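Local coordinates for pesticidial crystal protein CRY2AA (Bacillus thuringiensis serovar kurstaki, PDB 1I5P) that binds midgut epithelial cells of dipteran and lepidopteran larvae and promotes their colloid-osmotic lysis, at residues S555-T567 with N594-N608. Sequence-based numbering, arbitrary orientation.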
loop_
_atom_site.group_PDB
_atom_site.type_symbol
_atom_site.label_atom_id
_atom_site.label_comp_id
_atom_site.label_asym_id
_atom_site.label_seq_id
_atom_site.Cartn_x
_atom_site.Cartn_y
_atom_site.Cartn_z
ATOM N N SER A 555 -12.165 -25.589 0.854
ATOM C CA SER A 555 -13.137 -24.586 0.471
ATOM C C SER A 555 -13.476 -24.772 -1.002
ATOM O O SER A 555 -12.743 -25.435 -1.739
ATOM C CB SER A 555 -12.574 -23.183 0.719
ATOM O OG SER A 555 -11.311 -23.019 0.095
ATOM N N THR A 556 -14.597 -24.201 -1.426
ATOM C CA THR A 556 -15.019 -24.308 -2.813
ATOM C C THR A 556 -15.275 -22.917 -3.370
ATOM O O THR A 556 -15.990 -22.115 -2.765
ATOM C CB THR A 556 -16.306 -25.143 -2.944
ATOM O OG1 THR A 556 -16.079 -26.451 -2.406
ATOM C CG2 THR A 556 -16.717 -25.268 -4.410
ATOM N N ILE A 557 -14.688 -22.635 -4.526
ATOM C CA ILE A 557 -14.853 -21.337 -5.158
ATOM C C ILE A 557 -15.753 -21.419 -6.384
ATOM O O ILE A 557 -15.551 -22.257 -7.261
ATOM C CB ILE A 557 -13.492 -20.751 -5.595
ATOM C CG1 ILE A 557 -12.527 -20.703 -4.410
ATOM C CG2 ILE A 557 -13.686 -19.342 -6.138
ATOM C CD1 ILE A 557 -11.132 -20.251 -4.781
ATOM N N ARG A 558 -16.753 -20.546 -6.430
ATOM C CA ARG A 558 -17.675 -20.487 -7.558
ATOM C C ARG A 558 -17.639 -19.076 -8.130
ATOM O O ARG A 558 -18.091 -18.118 -7.498
ATOM C CB ARG A 558 -19.098 -20.843 -7.120
ATOM C CG ARG A 558 -19.307 -22.334 -6.850
ATOM C CD ARG A 558 -20.734 -22.624 -6.402
ATOM N NE ARG A 558 -21.013 -24.059 -6.344
ATOM C CZ ARG A 558 -20.521 -24.892 -5.431
ATOM N NH1 ARG A 558 -19.716 -24.442 -4.478
ATOM N NH2 ARG A 558 -20.839 -26.179 -5.475
ATOM N N VAL A 559 -17.080 -18.957 -9.327
ATOM C CA VAL A 559 -16.963 -17.669 -9.987
ATOM C C VAL A 559 -17.970 -17.556 -11.121
ATOM O O VAL A 559 -18.055 -18.431 -11.981
ATOM C CB VAL A 559 -15.541 -17.466 -10.554
ATOM C CG1 VAL A 559 -15.440 -16.112 -11.234
ATOM C CG2 VAL A 559 -14.519 -17.581 -9.435
ATOM N N THR A 560 -18.734 -16.473 -11.111
ATOM C CA THR A 560 -19.723 -16.244 -12.144
ATOM C C THR A 560 -19.399 -14.943 -12.858
ATOM O O THR A 560 -19.346 -13.872 -12.244
ATOM C CB THR A 560 -21.142 -16.172 -11.554
ATOM O OG1 THR A 560 -21.400 -17.363 -10.802
ATOM C CG2 THR A 560 -22.178 -16.059 -12.664
ATOM N N ILE A 561 -19.173 -15.054 -14.162
ATOM C CA ILE A 561 -18.847 -13.913 -14.998
ATOM C C ILE A 561 -19.120 -14.293 -16.454
ATOM O O ILE A 561 -18.851 -15.422 -16.862
ATOM C CB ILE A 561 -17.361 -13.517 -14.812
ATOM C CG1 ILE A 561 -17.033 -12.279 -15.645
ATOM C CG2 ILE A 561 -16.455 -14.693 -15.167
ATOM C CD1 ILE A 561 -15.680 -11.678 -15.314
ATOM N N ASN A 562 -19.671 -13.361 -17.229
ATOM C CA ASN A 562 -19.981 -13.620 -18.634
ATOM C C ASN A 562 -21.011 -14.738 -18.759
ATOM O O ASN A 562 -21.034 -15.462 -19.754
ATOM C CB ASN A 562 -18.717 -14.038 -19.392
ATOM C CG ASN A 562 -17.637 -12.967 -19.387
ATOM O OD1 ASN A 562 -16.443 -13.278 -19.410
ATOM N ND2 ASN A 562 -18.047 -11.705 -19.377
ATOM N N GLY A 563 -21.859 -14.887 -17.750
ATOM C CA GLY A 563 -22.856 -15.939 -17.791
ATOM C C GLY A 563 -22.223 -17.308 -17.615
ATOM O O GLY A 563 -22.898 -18.331 -17.728
ATOM N N ARG A 564 -20.923 -17.329 -17.339
ATOM C CA ARG A 564 -20.207 -18.585 -17.139
ATOM C C ARG A 564 -19.985 -18.813 -15.645
ATOM O O ARG A 564 -19.703 -17.873 -14.897
ATOM C CB ARG A 564 -18.847 -18.549 -17.846
ATOM C CG ARG A 564 -18.866 -18.003 -19.270
ATOM C CD ARG A 564 -17.458 -18.041 -19.863
ATOM N NE ARG A 564 -17.296 -17.150 -21.009
ATOM C CZ ARG A 564 -16.125 -16.869 -21.579
ATOM N NH1 ARG A 564 -15.005 -17.410 -21.115
ATOM N NH2 ARG A 564 -16.070 -16.038 -22.611
ATOM N N VAL A 565 -20.107 -20.064 -15.212
ATOM C CA VAL A 565 -19.900 -20.396 -13.810
ATOM C C VAL A 565 -18.725 -21.351 -13.672
ATOM O O VAL A 565 -18.791 -22.492 -14.126
ATOM C CB VAL A 565 -21.142 -21.071 -13.197
ATOM C CG1 VAL A 565 -20.941 -21.266 -11.700
ATOM C CG2 VAL A 565 -22.377 -20.231 -13.467
ATOM N N TYR A 566 -17.645 -20.884 -13.056
ATOM C CA TYR A 566 -16.475 -21.728 -12.859
ATOM C C TYR A 566 -16.444 -22.205 -11.416
ATOM O O TYR A 566 -16.583 -21.411 -10.486
ATOM C CB TYR A 566 -15.188 -20.961 -13.166
ATOM C CG TYR A 566 -15.125 -20.369 -14.554
ATOM C CD1 TYR A 566 -15.723 -19.143 -14.839
ATOM C CD2 TYR A 566 -14.457 -21.030 -15.582
ATOM C CE1 TYR A 566 -15.653 -18.584 -16.113
ATOM C CE2 TYR A 566 -14.382 -20.483 -16.863
ATOM C CZ TYR A 566 -14.980 -19.262 -17.118
ATOM O OH TYR A 566 -14.906 -18.726 -18.380
ATOM N N THR A 567 -16.254 -23.506 -11.235
ATOM C CA THR A 567 -16.209 -24.081 -9.900
ATOM C C THR A 567 -14.872 -24.757 -9.625
ATOM O O THR A 567 -14.448 -25.643 -10.364
ATOM C CB THR A 567 -17.336 -25.114 -9.708
ATOM O OG1 THR A 567 -18.597 -24.503 -10.002
ATOM C CG2 THR A 567 -17.353 -25.628 -8.277
ATOM N N ASN A 594 -10.550 -18.735 -18.460
ATOM C CA ASN A 594 -10.557 -17.630 -19.398
ATOM C C ASN A 594 -11.838 -16.807 -19.299
ATOM O O ASN A 594 -12.937 -17.354 -19.237
ATOM C CB ASN A 594 -10.385 -18.169 -20.817
ATOM C CG ASN A 594 -10.476 -17.082 -21.864
ATOM O OD1 ASN A 594 -11.568 -16.724 -22.312
ATOM N ND2 ASN A 594 -9.329 -16.539 -22.253
ATOM N N ILE A 595 -11.687 -15.487 -19.274
ATOM C CA ILE A 595 -12.829 -14.602 -19.189
ATOM C C ILE A 595 -12.675 -13.457 -20.179
ATOM O O ILE A 595 -11.568 -13.156 -20.627
ATOM C CB ILE A 595 -13.006 -14.030 -17.749
ATOM C CG1 ILE A 595 -11.903 -13.023 -17.422
ATOM C CG2 ILE A 595 -13.008 -15.165 -16.742
ATOM C CD1 ILE A 595 -12.246 -11.589 -17.799
ATOM N N VAL A 596 -13.793 -12.822 -20.519
ATOM C CA VAL A 596 -13.782 -11.710 -21.458
ATOM C C VAL A 596 -14.168 -10.409 -20.769
ATOM O O VAL A 596 -15.254 -10.301 -20.205
ATOM C CB VAL A 596 -14.774 -11.932 -22.617
ATOM C CG1 VAL A 596 -14.500 -10.916 -23.729
ATOM C CG2 VAL A 596 -14.661 -13.356 -23.146
ATOM N N ALA A 597 -13.272 -9.427 -20.809
ATOM C CA ALA A 597 -13.542 -8.122 -20.213
ATOM C C ALA A 597 -14.263 -7.286 -21.271
ATOM O O ALA A 597 -13.686 -6.360 -21.845
ATOM C CB ALA A 597 -12.236 -7.444 -19.803
ATOM N N SER A 598 -15.523 -7.640 -21.524
ATOM C CA SER A 598 -16.368 -6.966 -22.510
ATOM C C SER A 598 -16.052 -5.477 -22.646
ATOM O O SER A 598 -16.037 -4.747 -21.656
ATOM C CB SER A 598 -17.838 -7.153 -22.133
ATOM O OG SER A 598 -18.120 -8.524 -21.898
ATOM N N ASP A 599 -15.807 -5.031 -23.877
ATOM C CA ASP A 599 -15.464 -3.634 -24.145
ATOM C C ASP A 599 -16.589 -2.650 -23.811
ATOM O O ASP A 599 -17.764 -2.940 -24.028
ATOM C CB ASP A 599 -15.067 -3.469 -25.610
ATOM C CG ASP A 599 -14.038 -2.375 -25.818
ATOM O OD1 ASP A 599 -13.842 -1.548 -24.901
ATOM O OD2 ASP A 599 -13.424 -2.344 -26.904
ATOM N N ASN A 600 -16.214 -1.484 -23.287
ATOM C CA ASN A 600 -17.180 -0.446 -22.911
ATOM C C ASN A 600 -18.378 -1.028 -22.176
ATOM O O ASN A 600 -19.513 -0.583 -22.363
ATOM C CB ASN A 600 -17.671 0.308 -24.148
ATOM C CG ASN A 600 -16.626 1.243 -24.707
ATOM O OD1 ASN A 600 -15.634 0.803 -25.289
ATOM N ND2 ASN A 600 -16.835 2.544 -24.525
ATOM N N THR A 601 -18.121 -2.013 -21.326
ATOM C CA THR A 601 -19.192 -2.657 -20.590
ATOM C C THR A 601 -18.824 -2.848 -19.126
ATOM O O THR A 601 -17.681 -3.171 -18.808
ATOM C CB THR A 601 -19.503 -4.040 -21.208
ATOM O OG1 THR A 601 -19.619 -3.916 -22.632
ATOM C CG2 THR A 601 -20.795 -4.597 -20.653
ATOM N N ASN A 602 -19.784 -2.635 -18.231
ATOM C CA ASN A 602 -19.529 -2.841 -16.809
ATOM C C ASN A 602 -19.759 -4.325 -16.518
ATOM O O ASN A 602 -20.890 -4.773 -16.375
ATOM C CB ASN A 602 -20.468 -1.990 -15.952
ATOM C CG ASN A 602 -20.203 -0.503 -16.086
ATOM O OD1 ASN A 602 -19.106 -0.080 -16.447
ATOM N ND2 ASN A 602 -21.211 0.301 -15.775
ATOM N N VAL A 603 -18.668 -5.075 -16.441
ATOM C CA VAL A 603 -18.719 -6.506 -16.190
ATOM C C VAL A 603 -18.730 -6.826 -14.702
ATOM O O VAL A 603 -17.952 -6.266 -13.935
ATOM C CB VAL A 603 -17.508 -7.199 -16.828
ATOM C CG1 VAL A 603 -17.624 -8.698 -16.679
ATOM C CG2 VAL A 603 -17.399 -6.789 -18.286
ATOM N N THR A 604 -19.617 -7.728 -14.291
ATOM C CA THR A 604 -19.688 -8.111 -12.888
ATOM C C THR A 604 -18.953 -9.431 -12.684
ATOM O O THR A 604 -19.045 -10.344 -13.505
ATOM C CB THR A 604 -21.146 -8.287 -12.399
ATOM O OG1 THR A 604 -21.764 -9.360 -13.118
ATOM C CG2 THR A 604 -21.940 -7.010 -12.607
ATOM N N LEU A 605 -18.209 -9.512 -11.589
ATOM C CA LEU A 605 -17.461 -10.710 -11.245
ATOM C C LEU A 605 -17.936 -11.154 -9.876
ATOM O O LEU A 605 -17.680 -10.473 -8.881
ATOM C CB LEU A 605 -15.958 -10.412 -11.188
ATOM C CG LEU A 605 -15.076 -11.464 -10.502
ATOM C CD1 LEU A 605 -15.113 -12.768 -11.287
ATOM C CD2 LEU A 605 -13.646 -10.947 -10.393
ATOM N N ASP A 606 -18.640 -12.278 -9.819
ATOM C CA ASP A 606 -19.129 -12.782 -8.543
ATOM C C ASP A 606 -18.264 -13.924 -8.050
ATOM O O ASP A 606 -18.057 -14.914 -8.747
ATOM C CB ASP A 606 -20.585 -13.243 -8.662
ATOM C CG ASP A 606 -21.536 -12.102 -8.950
ATOM O OD1 ASP A 606 -21.351 -11.013 -8.368
ATOM O OD2 ASP A 606 -22.476 -12.297 -9.754
ATOM N N ILE A 607 -17.738 -13.759 -6.844
ATOM C CA ILE A 607 -16.894 -14.772 -6.233
ATOM C C ILE A 607 -17.606 -15.337 -5.008
ATOM O O ILE A 607 -17.729 -14.666 -3.981
ATOM C CB ILE A 607 -15.528 -14.176 -5.822
ATOM C CG1 ILE A 607 -14.836 -13.571 -7.052
ATOM C CG2 ILE A 607 -14.656 -15.252 -5.209
ATOM C CD1 ILE A 607 -13.459 -12.967 -6.779
ATOM N N ASN A 608 -18.089 -16.570 -5.131
ATOM C CA ASN A 608 -18.791 -17.232 -4.041
ATOM C C ASN A 608 -17.911 -18.292 -3.402
ATOM O O ASN A 608 -17.321 -19.127 -4.086
ATOM C CB ASN A 608 -20.094 -17.853 -4.548
ATOM C CG ASN A 608 -20.777 -18.715 -3.500
ATOM O OD1 ASN A 608 -20.447 -19.889 -3.331
ATOM N ND2 ASN A 608 -21.725 -18.130 -2.782
HETATM O O HOH W 1 -18.651 -21.900 -3.601
HETATM O O HOH W 2 -21.296 -11.966 -12.503
HETATM O O HOH W 3 -20.471 -10.901 -15.879
#
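Two partners meet at the carbonyl oxygen of Thr560: the backbone N of Asp606, 3.0 Å from Thr560 O in a nearly straight bond (175°), and a water that also lies within bonding distance of Thr604 OG1 and Asp606 OD2. The other carboxylate oxygen of Asp606 forms a salt bridge with Arg533 on the neighbouring strand 530-537. Thr560 N returns the bond to Asp606 O, and Arg558 and Asn608 pair in the same way through N and O, as hydrogen-bonded pairs of two antiparallel strands, 555-561 and 602-608. On the face carrying Arg558 and Asn608, their side chains lie alongside each other, and a water joins Arg558 NH1 to Asn608 OD1, while Asn608 ND2 is hydrogen-bonded to Asn529 and Thr531. The opposite face is apolar. Val559 CG1, anti to the backbone N (chi1 -180°), is pressed against Leu605 CD1 at 3.4 Å, tighter than usual. Farther along, Ile561 spans the two strands of the second segment: CG1 rests on Val603 CG1, while CG2 meets Ile595 CG2 at 3.8 Å, the two isoleucines crossing at about a right angle. In the type I' turn Ile561-Arg564, the Asn562 amide grips the backbone of Val596 twice, OD1 accepting from Val596 N at 2.9 Å and ND2 donating to Val596 O at 3.2 Å. One strand of a beta hairpin thus pairs with strand 602-608 while its turn docks on strand 585-597 of the facing sheet, characteristic of the lectin-like jelly-roll beta sandwich of the C-terminal delta-endotoxin domain.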